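Local coordinates for phosphoacetylglucosamine mutase (Aspergillus lentulus, PDB 5OAW), which catalyses the interconversion of the 6-phosphate and 1-phosphate of N-acetylglucosamine as a magnesium-dependent phosphomutase, at residues A[210-215]-A[279-284]; A[288-293]-A[430-435]; A[224-229]-A[240-245]; A[264-269]-A[301-306]. All coordinates share one frame; numbering follows the deposited sequence.

Contact 1: A[210-215]-A[279-284]. With MG (magnesium ion), chain C.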
loop_
_atom_site.group_PDB
_atom_site.type_symbol
_atom_site.label_atom_id
_atom_site.label_comp_id
_atom_site.label_asym_id
_atom_site.label_seq_id
_atom_site.Cartn_x
_atom_site.Cartn_y
_atom_site.Cartn_z
ATOM N N GLY A 210 7.793 22.275 14.085
ATOM C CA GLY A 210 6.388 22.119 14.460
ATOM C C GLY A 210 6.020 20.674 14.716
ATOM O O GLY A 210 6.722 19.759 14.299
ATOM N N SER A 211 4.906 20.465 15.399
ATOM C CA SER A 211 4.475 19.122 15.748
ATOM C C SER A 211 3.785 18.423 14.582
ATOM O O SER A 211 3.288 19.078 13.666
ATOM C CB SER A 211 3.540 19.186 16.944
ATOM O OG SER A 211 2.357 19.880 16.612
ATOM N N LEU A 212 3.770 17.094 14.627
ATOM C CA LEU A 212 2.982 16.278 13.708
ATOM C C LEU A 212 1.952 15.436 14.486
ATOM O O LEU A 212 2.324 14.578 15.282
ATOM C CB LEU A 212 3.903 15.398 12.838
ATOM C CG LEU A 212 3.174 14.350 11.997
ATOM C CD1 LEU A 212 2.498 15.001 10.817
ATOM C CD2 LEU A 212 4.088 13.234 11.536
ATOM N N THR A 213 0.669 15.704 14.257
ATOM C CA THR A 213 -0.434 15.009 14.918
ATOM C C THR A 213 -0.875 13.872 14.017
ATOM O O THR A 213 -1.465 14.090 12.962
ATOM C CB THR A 213 -1.599 15.984 15.219
ATOM O OG1 THR A 213 -1.071 17.141 15.865
ATOM C CG2 THR A 213 -2.685 15.366 16.127
ATOM N N VAL A 214 -0.556 12.655 14.442
ATOM C CA VAL A 214 -0.841 11.441 13.687
ATOM C C VAL A 214 -2.036 10.684 14.255
ATOM O O VAL A 214 -1.972 10.157 15.365
ATOM C CB VAL A 214 0.372 10.487 13.700
ATOM C CG1 VAL A 214 0.162 9.285 12.777
ATOM C CG2 VAL A 214 1.641 11.238 13.346
ATOM N N ASP A 215 -3.104 10.612 13.465
ATOM C CA ASP A 215 -4.254 9.759 13.753
ATOM C C ASP A 215 -3.974 8.309 13.312
ATOM O O ASP A 215 -3.832 8.009 12.111
ATOM C CB ASP A 215 -5.522 10.365 13.116
ATOM C CG ASP A 215 -6.531 9.304 12.637
ATOM O OD1 ASP A 215 -6.813 8.340 13.382
ATOM O OD2 ASP A 215 -7.054 9.446 11.505
ATOM N N ARG A 279 0.262 20.560 11.503
ATOM C CA ARG A 279 0.558 19.514 10.514
ATOM C C ARG A 279 0.058 18.148 11.015
ATOM O O ARG A 279 0.379 17.720 12.131
ATOM C CB ARG A 279 2.043 19.479 10.216
ATOM C CG ARG A 279 2.448 18.461 9.158
ATOM C CD ARG A 279 3.913 18.599 8.774
ATOM N NE ARG A 279 4.790 18.139 9.839
ATOM C CZ ARG A 279 5.383 18.932 10.730
ATOM N NH1 ARG A 279 5.219 20.251 10.700
ATOM N NH2 ARG A 279 6.152 18.395 11.670
ATOM N N CYS A 280 -0.748 17.485 10.191
ATOM C CA CYS A 280 -1.466 16.286 10.601
ATOM C C CYS A 280 -1.305 15.187 9.594
ATOM O O CYS A 280 -1.007 15.468 8.439
ATOM C CB CYS A 280 -2.959 16.572 10.709
ATOM S SG CYS A 280 -3.409 17.550 12.137
ATOM N N ALA A 281 -1.546 13.947 10.034
ATOM C CA ALA A 281 -1.634 12.802 9.133
ATOM C C ALA A 281 -2.541 11.735 9.704
ATOM O O ALA A 281 -2.830 11.735 10.889
ATOM C CB ALA A 281 -0.256 12.225 8.847
ATOM N N SER A 282 -2.989 10.836 8.830
ATOM C CA SER A 282 -3.761 9.671 9.190
ATOM C C SER A 282 -3.165 8.412 8.574
ATOM O O SER A 282 -2.789 8.412 7.399
ATOM C CB SER A 282 -5.226 9.842 8.779
ATOM O OG SER A 282 -5.882 10.720 9.690
ATOM N N LEU A 283 -3.068 7.361 9.395
ATOM C CA LEU A 283 -2.686 6.025 8.960
ATOM C C LEU A 283 -3.957 5.232 8.793
ATOM O O LEU A 283 -4.961 5.576 9.390
ATOM C CB LEU A 283 -1.819 5.331 10.018
ATOM C CG LEU A 283 -0.701 6.046 10.788
ATOM C CD1 LEU A 283 0.020 5.037 11.675
ATOM C CD2 LEU A 283 0.288 6.765 9.878
ATOM N N ASP A 284 -3.938 4.164 8.000
ATOM C CA ASP A 284 -5.063 3.231 8.025
ATOM C C ASP A 284 -4.843 2.184 9.126
ATOM O O ASP A 284 -3.818 2.229 9.828
ATOM C CB ASP A 284 -5.363 2.629 6.649
ATOM C CG ASP A 284 -4.281 1.712 6.151
ATOM O OD1 ASP A 284 -3.091 1.928 6.454
ATOM O OD2 ASP A 284 -4.631 0.768 5.408
HETATM MG MG MG C . -4.041 -1.133 4.512
HETATM O O HOH W 1 0.365 19.007 14.720
#
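R279 and L212 cross at about a right angle, L212 CD1 resting 3.8 Å from R279 CG on the shaft of the arginine. That shaft starts extended and then bends at chi3 (72°), which swings the guanidinium back along the neighbouring strand: R279 NH2 donates to G210 O at 3.0 Å from above the carbonyl plane, while S211 O lies over one face of the group. E436 of helix 428-441 supplies the salt bridge to NH2. At the other end D215 is the main polar side chain. Its OD2 takes two bonds, a short one of 2.5 Å from S282 OG on the anti side and another from G258 N, while OD1 is bonded by N244 and A217. Between these ends runs a parallel ladder, from T213 N to R279 O (2.9 Å) through to L283 N on D215 O (2.9 Å). A water that donates to R279 O also reaches the hydroxyls of S211 and T213. Just past the strand, D284 binds magnesium. In the sheet, strand 239-243 flanks 211-215 and strand 290-295 runs antiparallel beside 279-283, while helix 428-441 packs on the face bearing L212 and R279.

Contact 2: A[288-293]-A[430-435]. Unlike the reference sequence in segment 288-293: L291 (reference Val). With MG (magnesium ion), chain C.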
loop_
_atom_site.group_PDB
_atom_site.type_symbol
_atom_site.label_atom_id
_atom_site.label_comp_id
_atom_site.label_asym_id
_atom_site.label_seq_id
_atom_site.Cartn_x
_atom_site.Cartn_y
_atom_site.Cartn_z
ATOM N N ASP A 288 -0.377 0.715 6.285
ATOM C CA ASP A 288 0.262 0.774 4.974
ATOM C C ASP A 288 -0.324 1.885 4.073
ATOM O O ASP A 288 -0.092 1.898 2.869
ATOM C CB ASP A 288 0.211 -0.596 4.293
ATOM C CG ASP A 288 -1.209 -1.047 3.960
ATOM O OD1 ASP A 288 -1.375 -2.039 3.208
ATOM O OD2 ASP A 288 -2.175 -0.431 4.450
ATOM N N ARG A 289 -1.085 2.799 4.668
ATOM C CA ARG A 289 -1.621 3.982 3.967
ATOM C C ARG A 289 -1.509 5.195 4.866
ATOM O O ARG A 289 -1.873 5.154 6.046
ATOM C CB ARG A 289 -3.089 3.800 3.572
ATOM C CG ARG A 289 -3.329 2.841 2.425
ATOM C CD ARG A 289 -4.759 2.348 2.430
ATOM N NE ARG A 289 -5.669 3.474 2.306
ATOM C CZ ARG A 289 -6.972 3.390 2.082
ATOM N NH1 ARG A 289 -7.562 2.214 1.945
ATOM N NH2 ARG A 289 -7.678 4.503 1.979
ATOM N N ILE A 290 -1.010 6.272 4.300
ATOM C CA ILE A 290 -0.917 7.539 5.011
ATOM C C ILE A 290 -1.357 8.689 4.096
ATOM O O ILE A 290 -1.170 8.633 2.877
ATOM C CB ILE A 290 0.506 7.789 5.566
ATOM C CG1 ILE A 290 0.533 9.046 6.453
ATOM C CG2 ILE A 290 1.540 7.851 4.432
ATOM C CD1 ILE A 290 1.835 9.279 7.187
ATOM N N LEU A 291 -1.963 9.707 4.700
ATOM C CA LEU A 291 -2.076 11.028 4.077
ATOM C C LEU A 291 -1.972 12.161 5.048
ATOM O O LEU A 291 -2.295 12.038 6.203
ATOM C CB LEU A 291 -3.345 11.185 3.254
ATOM C CG LEU A 291 -4.462 10.282 3.680
ATOM C CD1 LEU A 291 -5.400 10.981 4.658
ATOM C CD2 LEU A 291 -5.111 9.862 2.375
ATOM N N TYR A 292 -1.509 13.278 4.534
ATOM C CA TYR A 292 -1.366 14.476 5.309
ATOM C C TYR A 292 -2.569 15.386 5.099
ATOM O O TYR A 292 -3.317 15.240 4.129
ATOM C CB TYR A 292 -0.058 15.159 4.938
ATOM C CG TYR A 292 1.127 14.617 5.694
ATOM C CD1 TYR A 292 1.572 13.284 5.525
ATOM C CD2 TYR A 292 1.822 15.435 6.578
ATOM C CE1 TYR A 292 2.675 12.799 6.237
ATOM C CE2 TYR A 292 2.917 14.964 7.290
ATOM C CZ TYR A 292 3.339 13.655 7.128
ATOM O OH TYR A 292 4.436 13.240 7.847
ATOM N N TYR A 293 -2.764 16.285 6.060
ATOM C CA TYR A 293 -3.799 17.302 6.020
ATOM C C TYR A 293 -3.525 18.408 7.021
ATOM O O TYR A 293 -2.759 18.227 7.958
ATOM C CB TYR A 293 -5.195 16.708 6.218
ATOM C CG TYR A 293 -5.366 15.808 7.412
ATOM C CD1 TYR A 293 -5.812 16.314 8.642
ATOM C CD2 TYR A 293 -5.114 14.433 7.309
ATOM C CE1 TYR A 293 -6.000 15.473 9.724
ATOM C CE2 TYR A 293 -5.285 13.588 8.395
ATOM C CZ TYR A 293 -5.727 14.112 9.593
ATOM O OH TYR A 293 -5.892 13.273 10.669
ATOM N N SER A 430 7.133 4.569 7.430
ATOM C CA SER A 430 8.260 4.880 6.582
ATOM C C SER A 430 7.960 6.172 5.797
ATOM O O SER A 430 8.719 7.161 5.877
ATOM C CB SER A 430 8.504 3.678 5.665
ATOM O OG SER A 430 9.662 3.825 4.882
ATOM N N ASP A 431 6.811 6.184 5.103
ATOM C CA ASP A 431 6.367 7.355 4.308
ATOM C C ASP A 431 6.243 8.654 5.133
ATOM O O ASP A 431 6.576 9.740 4.653
ATOM C CB ASP A 431 5.053 7.059 3.561
ATOM C CG ASP A 431 5.204 5.976 2.487
ATOM O OD1 ASP A 431 6.342 5.663 2.055
ATOM O OD2 ASP A 431 4.157 5.419 2.083
ATOM N N MET A 432 5.796 8.516 6.380
ATOM C CA MET A 432 5.653 9.631 7.279
ATOM C C MET A 432 6.995 10.256 7.575
ATOM O O MET A 432 7.149 11.477 7.479
ATOM C CB MET A 432 4.962 9.174 8.552
ATOM C CG MET A 432 4.780 10.262 9.592
ATOM S SD MET A 432 6.097 10.206 10.827
ATOM C CE MET A 432 5.624 8.690 11.663
ATOM N N LEU A 433 7.971 9.425 7.924
ATOM C CA LEU A 433 9.314 9.921 8.198
ATOM C C LEU A 433 9.950 10.539 6.954
ATOM O O LEU A 433 10.669 11.538 7.056
ATOM C CB LEU A 433 10.194 8.824 8.808
ATOM C CG LEU A 433 9.820 8.406 10.238
ATOM C CD1 LEU A 433 10.299 6.987 10.478
ATOM C CD2 LEU A 433 10.374 9.347 11.294
ATOM N N LEU A 434 9.661 9.939 5.797
ATOM C CA LEU A 434 10.083 10.452 4.501
ATOM C C LEU A 434 9.562 11.869 4.307
ATOM O O LEU A 434 10.333 12.787 4.095
ATOM C CB LEU A 434 9.557 9.549 3.390
ATOM C CG LEU A 434 10.239 9.405 2.030
ATOM C CD1 LEU A 434 9.190 9.572 0.940
ATOM C CD2 LEU A 434 11.406 10.353 1.779
ATOM N N VAL A 435 8.252 12.049 4.428
ATOM C CA VAL A 435 7.640 13.386 4.299
ATOM C C VAL A 435 8.312 14.372 5.261
ATOM O O VAL A 435 8.697 15.487 4.865
ATOM C CB VAL A 435 6.099 13.339 4.502
ATOM C CG1 VAL A 435 5.501 14.737 4.603
ATOM C CG2 VAL A 435 5.440 12.576 3.377
HETATM MG MG MG C . -4.041 -1.133 4.512
HETATM O O HOH W 2 2.297 3.572 1.889
#
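I290 reaches M432 by being fully extended: CG1 is anti to the backbone N (chi1 -173°) and chi2 is also trans, which carries CD1 to within 3.4 Å of M432 CB. Y292 lies two residues on and on the same side of the strand, and V435 meets it from the opposite direction with CG1 anti to the backbone N (chi1 170°). The valine methyl comes down over one face of the ring, a CH-pi contact 22° off the normal, with V435 CG1 nearest to Y292 CZ at 3.5 Å. The tyrosine hydroxyl approaches M432 across the methionine chain, Y292 OH lying 3.5 Å from M432 CG, but its hydrogen bond goes to E436, one turn further along the helix. The end of M432 leads away from the strand, where its CE packs on L225 and I240. Toward the start of the strand the I290 and D431 side chains slide past each other, I290 CG2 being 3.7 Å from D431 CB. A water close by lies 2.6 Å from D431 OD2 and 3.1 Å from D288 O, although competing acceptors mean that it may not serve both at once. Just before the strand, D288, whose side chain points away from the helix, binds magnesium through OD2 at 2.0 Å, alongside D284 and D286. Helix-on-sheet packing of this kind is usual in an alpha/beta domain, and the loop beside it, with its three alternating aspartates, is the metal-binding loop of the phosphohexomutase family.

Contact 3: A[224-229]-A[240-245]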
loop_
_atom_site.group_PDB
_atom_site.type_symbol
_atom_site.label_atom_id
_atom_site.label_comp_id
_atom_site.label_asym_id
_atom_site.label_seq_id
_atom_site.Cartn_x
_atom_site.Cartn_y
_atom_site.Cartn_z
ATOM N N LYS A 224 2.729 0.606 17.452
ATOM C CA LYS A 224 3.985 0.359 16.731
ATOM C C LYS A 224 4.740 1.634 16.419
ATOM O O LYS A 224 5.981 1.632 16.429
ATOM C CB LYS A 224 3.748 -0.419 15.435
ATOM C CG LYS A 224 3.123 -1.793 15.628
ATOM C CD LYS A 224 3.887 -2.680 16.598
ATOM C CE LYS A 224 2.973 -3.792 17.076
ATOM N NZ LYS A 224 3.645 -4.799 17.931
ATOM N N LEU A 225 3.996 2.708 16.135
ATOM C CA LEU A 225 4.576 4.035 15.955
ATOM C C LEU A 225 5.189 4.472 17.274
ATOM O O LEU A 225 6.343 4.893 17.291
ATOM C CB LEU A 225 3.533 5.068 15.498
ATOM C CG LEU A 225 3.925 6.239 14.588
ATOM C CD1 LEU A 225 2.934 7.371 14.769
ATOM C CD2 LEU A 225 5.332 6.785 14.777
ATOM N N ARG A 226 4.423 4.357 18.370
ATOM C CA ARG A 226 4.893 4.748 19.706
ATOM C C ARG A 226 6.173 4.011 20.091
ATOM O O ARG A 226 7.065 4.607 20.694
ATOM C CB ARG A 226 3.806 4.551 20.782
ATOM C CG ARG A 226 4.191 5.116 22.148
ATOM C CD ARG A 226 3.047 5.120 23.134
ATOM N NE ARG A 226 2.174 6.287 22.959
ATOM C CZ ARG A 226 0.927 6.234 22.515
ATOM N NH1 ARG A 226 0.362 5.067 22.206
ATOM N NH2 ARG A 226 0.230 7.347 22.407
ATOM N N GLU A 227 6.257 2.730 19.730
ATOM C CA GLU A 227 7.449 1.913 19.967
ATOM C C GLU A 227 8.645 2.361 19.083
ATOM O O GLU A 227 9.769 2.474 19.589
ATOM C CB GLU A 227 7.101 0.427 19.807
ATOM C CG GLU A 227 8.201 -0.572 20.172
ATOM C CD GLU A 227 8.530 -0.668 21.664
ATOM O OE1 GLU A 227 7.816 -0.077 22.513
ATOM O OE2 GLU A 227 9.520 -1.358 21.989
ATOM N N LEU A 228 8.402 2.629 17.791
ATOM C CA LEU A 228 9.414 3.267 16.926
ATOM C C LEU A 228 9.957 4.571 17.522
ATOM O O LEU A 228 11.162 4.781 17.509
ATOM C CB LEU A 228 8.900 3.530 15.498
ATOM C CG LEU A 228 9.911 4.347 14.666
ATOM C CD1 LEU A 228 10.934 3.470 13.956
ATOM C CD2 LEU A 228 9.220 5.291 13.703
ATOM N N ILE A 229 9.074 5.407 18.075
ATOM C CA ILE A 229 9.462 6.701 18.688
ATOM C C ILE A 229 10.553 6.559 19.775
ATOM O O ILE A 229 11.403 7.454 19.934
ATOM C CB ILE A 229 8.211 7.531 19.151
ATOM C CG1 ILE A 229 7.384 7.959 17.924
ATOM C CG2 ILE A 229 8.585 8.775 19.972
ATOM C CD1 ILE A 229 6.020 8.540 18.240
ATOM N N ILE A 240 5.977 13.956 17.606
ATOM C CA ILE A 240 4.767 13.306 17.142
ATOM C C ILE A 240 3.765 13.300 18.288
ATOM O O ILE A 240 4.119 13.002 19.425
ATOM C CB ILE A 240 5.081 11.883 16.608
ATOM C CG1 ILE A 240 5.901 11.993 15.312
ATOM C CG2 ILE A 240 3.809 11.098 16.335
ATOM C CD1 ILE A 240 6.656 10.757 14.866
ATOM N N LYS A 241 2.533 13.691 17.986
ATOM C CA LYS A 241 1.430 13.560 18.904
ATOM C C LYS A 241 0.525 12.458 18.369
ATOM O O LYS A 241 -0.054 12.596 17.284
ATOM C CB LYS A 241 0.684 14.885 19.001
ATOM C CG LYS A 241 1.312 15.883 19.957
ATOM C CD LYS A 241 1.239 17.300 19.399
ATOM C CE LYS A 241 0.637 18.282 20.393
ATOM N NZ LYS A 241 -0.856 18.199 20.405
ATOM N N ILE A 242 0.415 11.367 19.119
ATOM C CA ILE A 242 -0.429 10.232 18.714
ATOM C C ILE A 242 -1.853 10.464 19.200
ATOM O O ILE A 242 -2.064 10.792 20.368
ATOM C CB ILE A 242 0.123 8.872 19.211
ATOM C CG1 ILE A 242 1.391 8.517 18.424
ATOM C CG2 ILE A 242 -0.913 7.757 19.042
ATOM C CD1 ILE A 242 2.345 7.591 19.134
ATOM N N VAL A 243 -2.811 10.333 18.281
ATOM C CA VAL A 243 -4.243 10.353 18.590
ATOM C C VAL A 243 -4.905 9.162 17.914
ATOM O O VAL A 243 -4.369 8.607 16.950
ATOM C CB VAL A 243 -4.958 11.692 18.206
ATOM C CG1 VAL A 243 -4.357 12.861 18.963
ATOM C CG2 VAL A 243 -4.922 11.970 16.706
ATOM N N ASN A 244 -6.072 8.789 18.431
ATOM C CA ASN A 244 -6.825 7.622 17.990
ATOM C C ASN A 244 -5.948 6.370 18.021
ATOM O O ASN A 244 -5.521 5.848 16.967
ATOM C CB ASN A 244 -7.487 7.869 16.627
ATOM C CG ASN A 244 -8.127 9.256 16.528
ATOM O OD1 ASN A 244 -8.865 9.698 17.420
ATOM N ND2 ASN A 244 -7.854 9.945 15.435
ATOM N N ASP A 245 -5.656 5.928 19.251
ATOM C CA ASP A 245 -4.935 4.670 19.505
ATOM C C ASP A 245 -5.686 3.740 20.455
ATOM O O ASP A 245 -5.090 2.979 21.218
ATOM C CB ASP A 245 -3.515 4.947 20.009
ATOM C CG ASP A 245 -3.481 5.612 21.386
ATOM O OD1 ASP A 245 -4.515 6.147 21.865
ATOM O OD2 ASP A 245 -2.384 5.612 21.984
#
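D245 OD2 is gripped by both terminal nitrogens of R226: NH1 donates at 2.8 Å, nearly along the carboxylate C-O axis, and NH2 adds a weak bond to the same OD2 at 3.2 Å. This salt bridge is one-sided, since a single carboxylate oxygen sits at the guanidinium edge, close to its plane, and the two flat groups are turned 55° against each other rather than lying coplanar as in a two-oxygen pairing. The arginine gets there by leaving the helix with CG anti to the backbone N (chi1 -172°) and bending at chi3 (-83°). In doing so it passes over I242, whose CD1 lies above one face of the guanidinium toward its rim, while R226 NH2 comes within 3.5 Å of I242 CB. The isoleucine thus lies against part of one face of the guanidinium, whose edge meets the aspartate, and its CD1 also touches the arginine's own stem, 3.8 Å from R226 CB. Further along the helix, toward I229, the contact becomes apolar. I229 CD1 touches both isoleucines of the strand, 3.8 Å from I240 CB and 3.9 Å from I242 CD1, and L225 CD1 meets I240 and I242 more loosely, sliding past the latter in the opposite direction. The axes of helix 224-229 and strand 240-243 run nearly antiparallel, 10.1 Å apart, as expected in a beta-alpha-beta crossover. Strand 211-215 begins that unit and presents V214 to L225 and I240; L228 packs on helices 188-202 and 428-441, and M432 of the latter meets L225 and I240.

Contact 4: A[264-269]-A[301-306]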
loop_
_atom_site.group_PDB
_atom_site.type_symbol
_atom_site.label_atom_id
_atom_site.label_comp_id
_atom_site.label_asym_id
_atom_site.label_seq_id
_atom_site.Cartn_x
_atom_site.Cartn_y
_atom_site.Cartn_z
ATOM N N THR A 264 -11.768 9.618 1.789
ATOM C CA THR A 264 -13.073 9.448 1.125
ATOM C C THR A 264 -14.104 10.508 1.522
ATOM O O THR A 264 -14.975 10.847 0.713
ATOM C CB THR A 264 -13.676 8.032 1.319
ATOM O OG1 THR A 264 -13.748 7.717 2.715
ATOM C CG2 THR A 264 -12.837 6.960 0.582
ATOM N N LYS A 265 -14.000 11.031 2.749
ATOM C CA LYS A 265 -14.973 12.012 3.261
ATOM C C LYS A 265 -14.493 13.458 3.156
ATOM O O LYS A 265 -15.295 14.388 3.287
ATOM C CB LYS A 265 -15.463 11.679 4.681
ATOM C CG LYS A 265 -15.922 10.236 4.867
ATOM C CD LYS A 265 -17.322 10.124 5.434
ATOM C CE LYS A 265 -18.346 9.989 4.316
ATOM N NZ LYS A 265 -19.719 10.343 4.773
ATOM N N GLN A 266 -13.192 13.637 2.918
ATOM C CA GLN A 266 -12.568 14.957 2.688
ATOM C C GLN A 266 -12.657 15.905 3.894
ATOM O O GLN A 266 -12.771 17.126 3.747
ATOM C CB GLN A 266 -13.111 15.608 1.401
ATOM C CG GLN A 266 -12.671 14.914 0.121
ATOM C CD GLN A 266 -11.817 15.798 -0.770
ATOM O OE1 GLN A 266 -10.915 16.509 -0.307
ATOM N NE2 GLN A 266 -12.106 15.763 -2.064
ATOM N N ARG A 267 -12.591 15.319 5.084
ATOM C CA ARG A 267 -12.595 16.063 6.342
ATOM C C ARG A 267 -11.612 15.421 7.306
ATOM O O ARG A 267 -11.256 14.252 7.149
ATOM C CB ARG A 267 -14.015 16.129 6.953
ATOM C CG ARG A 267 -14.635 14.789 7.330
ATOM C CD ARG A 267 -16.155 14.849 7.433
ATOM N NE ARG A 267 -16.804 14.900 6.115
ATOM C CZ ARG A 267 -18.071 14.558 5.856
ATOM N NH1 ARG A 267 -18.867 14.103 6.821
ATOM N NH2 ARG A 267 -18.542 14.661 4.612
ATOM N N ALA A 268 -11.171 16.209 8.282
ATOM C CA ALA A 268 -10.466 15.725 9.465
ATOM C C ALA A 268 -11.382 14.786 10.293
ATOM O O ALA A 268 -12.617 14.835 10.160
ATOM C CB ALA A 268 -9.960 16.904 10.304
ATOM N N PRO A 269 -10.791 13.890 11.119
ATOM C CA PRO A 269 -11.703 13.068 11.942
ATOM C C PRO A 269 -12.531 13.957 12.889
ATOM O O PRO A 269 -11.987 14.949 13.391
ATOM C CB PRO A 269 -10.755 12.161 12.724
ATOM C CG PRO A 269 -9.502 12.137 11.908
ATOM C CD PRO A 269 -9.382 13.491 11.291
ATOM N N PHE A 301 -10.248 22.920 5.691
ATOM C CA PHE A 301 -9.533 21.639 5.652
ATOM C C PHE A 301 -8.796 21.444 4.326
ATOM O O PHE A 301 -9.395 21.574 3.250
ATOM C CB PHE A 301 -10.502 20.478 5.885
ATOM C CG PHE A 301 -9.869 19.116 5.752
ATOM C CD1 PHE A 301 -9.173 18.546 6.827
ATOM C CD2 PHE A 301 -9.970 18.395 4.551
ATOM C CE1 PHE A 301 -8.597 17.287 6.700
ATOM C CE2 PHE A 301 -9.393 17.135 4.424
ATOM C CZ PHE A 301 -8.709 16.579 5.501
ATOM N N ARG A 302 -7.507 21.112 4.420
ATOM C CA ARG A 302 -6.636 20.972 3.264
ATOM C C ARG A 302 -5.959 19.609 3.230
ATOM O O ARG A 302 -5.153 19.298 4.107
ATOM C CB ARG A 302 -5.598 22.090 3.257
ATOM C CG ARG A 302 -5.903 23.217 2.296
ATOM C CD ARG A 302 -7.092 24.061 2.715
ATOM N NE ARG A 302 -7.911 24.403 1.556
ATOM C CZ ARG A 302 -7.695 25.437 0.746
ATOM N NH1 ARG A 302 -6.678 26.264 0.953
ATOM N NH2 ARG A 302 -8.503 25.639 -0.280
ATOM N N LEU A 303 -6.297 18.807 2.217
ATOM C CA LEU A 303 -5.805 17.446 2.078
ATOM C C LEU A 303 -4.553 17.381 1.223
ATOM O O LEU A 303 -4.469 18.003 0.146
ATOM C CB LEU A 303 -6.879 16.530 1.479
ATOM C CG LEU A 303 -6.562 15.023 1.432
ATOM C CD1 LEU A 303 -6.590 14.385 2.824
ATOM C CD2 LEU A 303 -7.499 14.285 0.487
ATOM N N LEU A 304 -3.585 16.612 1.723
ATOM C CA LEU A 304 -2.351 16.321 1.016
ATOM C C LEU A 304 -2.243 14.810 0.938
ATOM O O LEU A 304 -1.670 14.159 1.829
ATOM C CB LEU A 304 -1.161 16.945 1.741
ATOM C CG LEU A 304 -1.157 18.466 1.835
ATOM C CD1 LEU A 304 -0.560 18.946 3.153
ATOM C CD2 LEU A 304 -0.433 19.061 0.635
ATOM N N ASP A 305 -2.838 14.254 -0.119
ATOM C CA ASP A 305 -3.038 12.814 -0.251
ATOM C C ASP A 305 -1.818 12.112 -0.864
ATOM O O ASP A 305 -0.761 12.717 -0.974
ATOM C CB ASP A 305 -4.370 12.499 -0.979
ATOM C CG ASP A 305 -4.383 12.905 -2.482
ATOM O OD1 ASP A 305 -3.339 13.306 -3.047
ATOM O OD2 ASP A 305 -5.472 12.794 -3.103
ATOM N N GLY A 306 -1.973 10.840 -1.235
ATOM C CA GLY A 306 -0.893 10.053 -1.836
ATOM C C GLY A 306 -0.230 10.660 -3.060
ATOM O O GLY A 306 0.990 10.638 -3.189
HETATM O O HOH W 3 -8.928 19.188 0.592
#
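Q266 leaves the helix ending at K265 with positive phi (63°), and the chain then straightens through R267 and A268 so that it passes across F301 of the facing strand; R267 and F301 are the closest backbone pair, 6.4 Å between their CA atoms. The F301 side chain projects with CG anti to the backbone N (chi1 175°), which lays one face of its ring against the passing peptide. A268 N stands 3.2 Å from F301 CE1 and R267 C 3.6 Å from the same carbon, both over that face, R267 C offset toward the rim, and A268 CB adds an apolar touch. On the same side of the ring, Q266 O approaches obliquely, 3.2 Å from F301 CD2. Strand 301-304 is an outer strand of the mixed five-stranded sheet of this alpha/beta domain: R302 and L304 bond through their backbones to the antiparallel strand 290-295, while L303 N turns to the opposite edge and donates to a water at 3.1 Å. That water makes only a weak bond to Q266 OE1. The glutamine chain, bent at chi2, comes across the L303 side chain at about a right angle, its OE1 4.2 Å from L303 CD2. V262 of helix 259-265 packs on both F301 and L303, and the ring of Y293 also meets that of F301. R267 points away from the strand and turns back on its own helix end, where NE donates to K265 O at 3.2 Å from above the carbonyl plane and K265 CB lies over one guanidinium face. Just past the strand, D305 occupies the N-cap position of helix 306-323.

From the N terminus, strand 211-215 opens contact 1, and before it closes the chain completes helix 221-231 and strand 239-243; contact 3 is nested inside it, closing the short helix-to-strand turn of the beta-alpha-beta unit that strand 211-215 begins. The chain next passes 264-269, where contact 4 opens, and reaches strand 279-283, closing contact 1; contacts 1 and 4 therefore cross. Contact 2 opens at 288-293, before contact 4 closes at strand 301-304, so these two cross as well. Contact 2 closes only after 136 intervening residues, when helix 428-441 returns. All four reach one five-stranded sheet: contact 3 at one outer strand, contact 4 at the other, while contacts 1 and 2 share the magnesium ion.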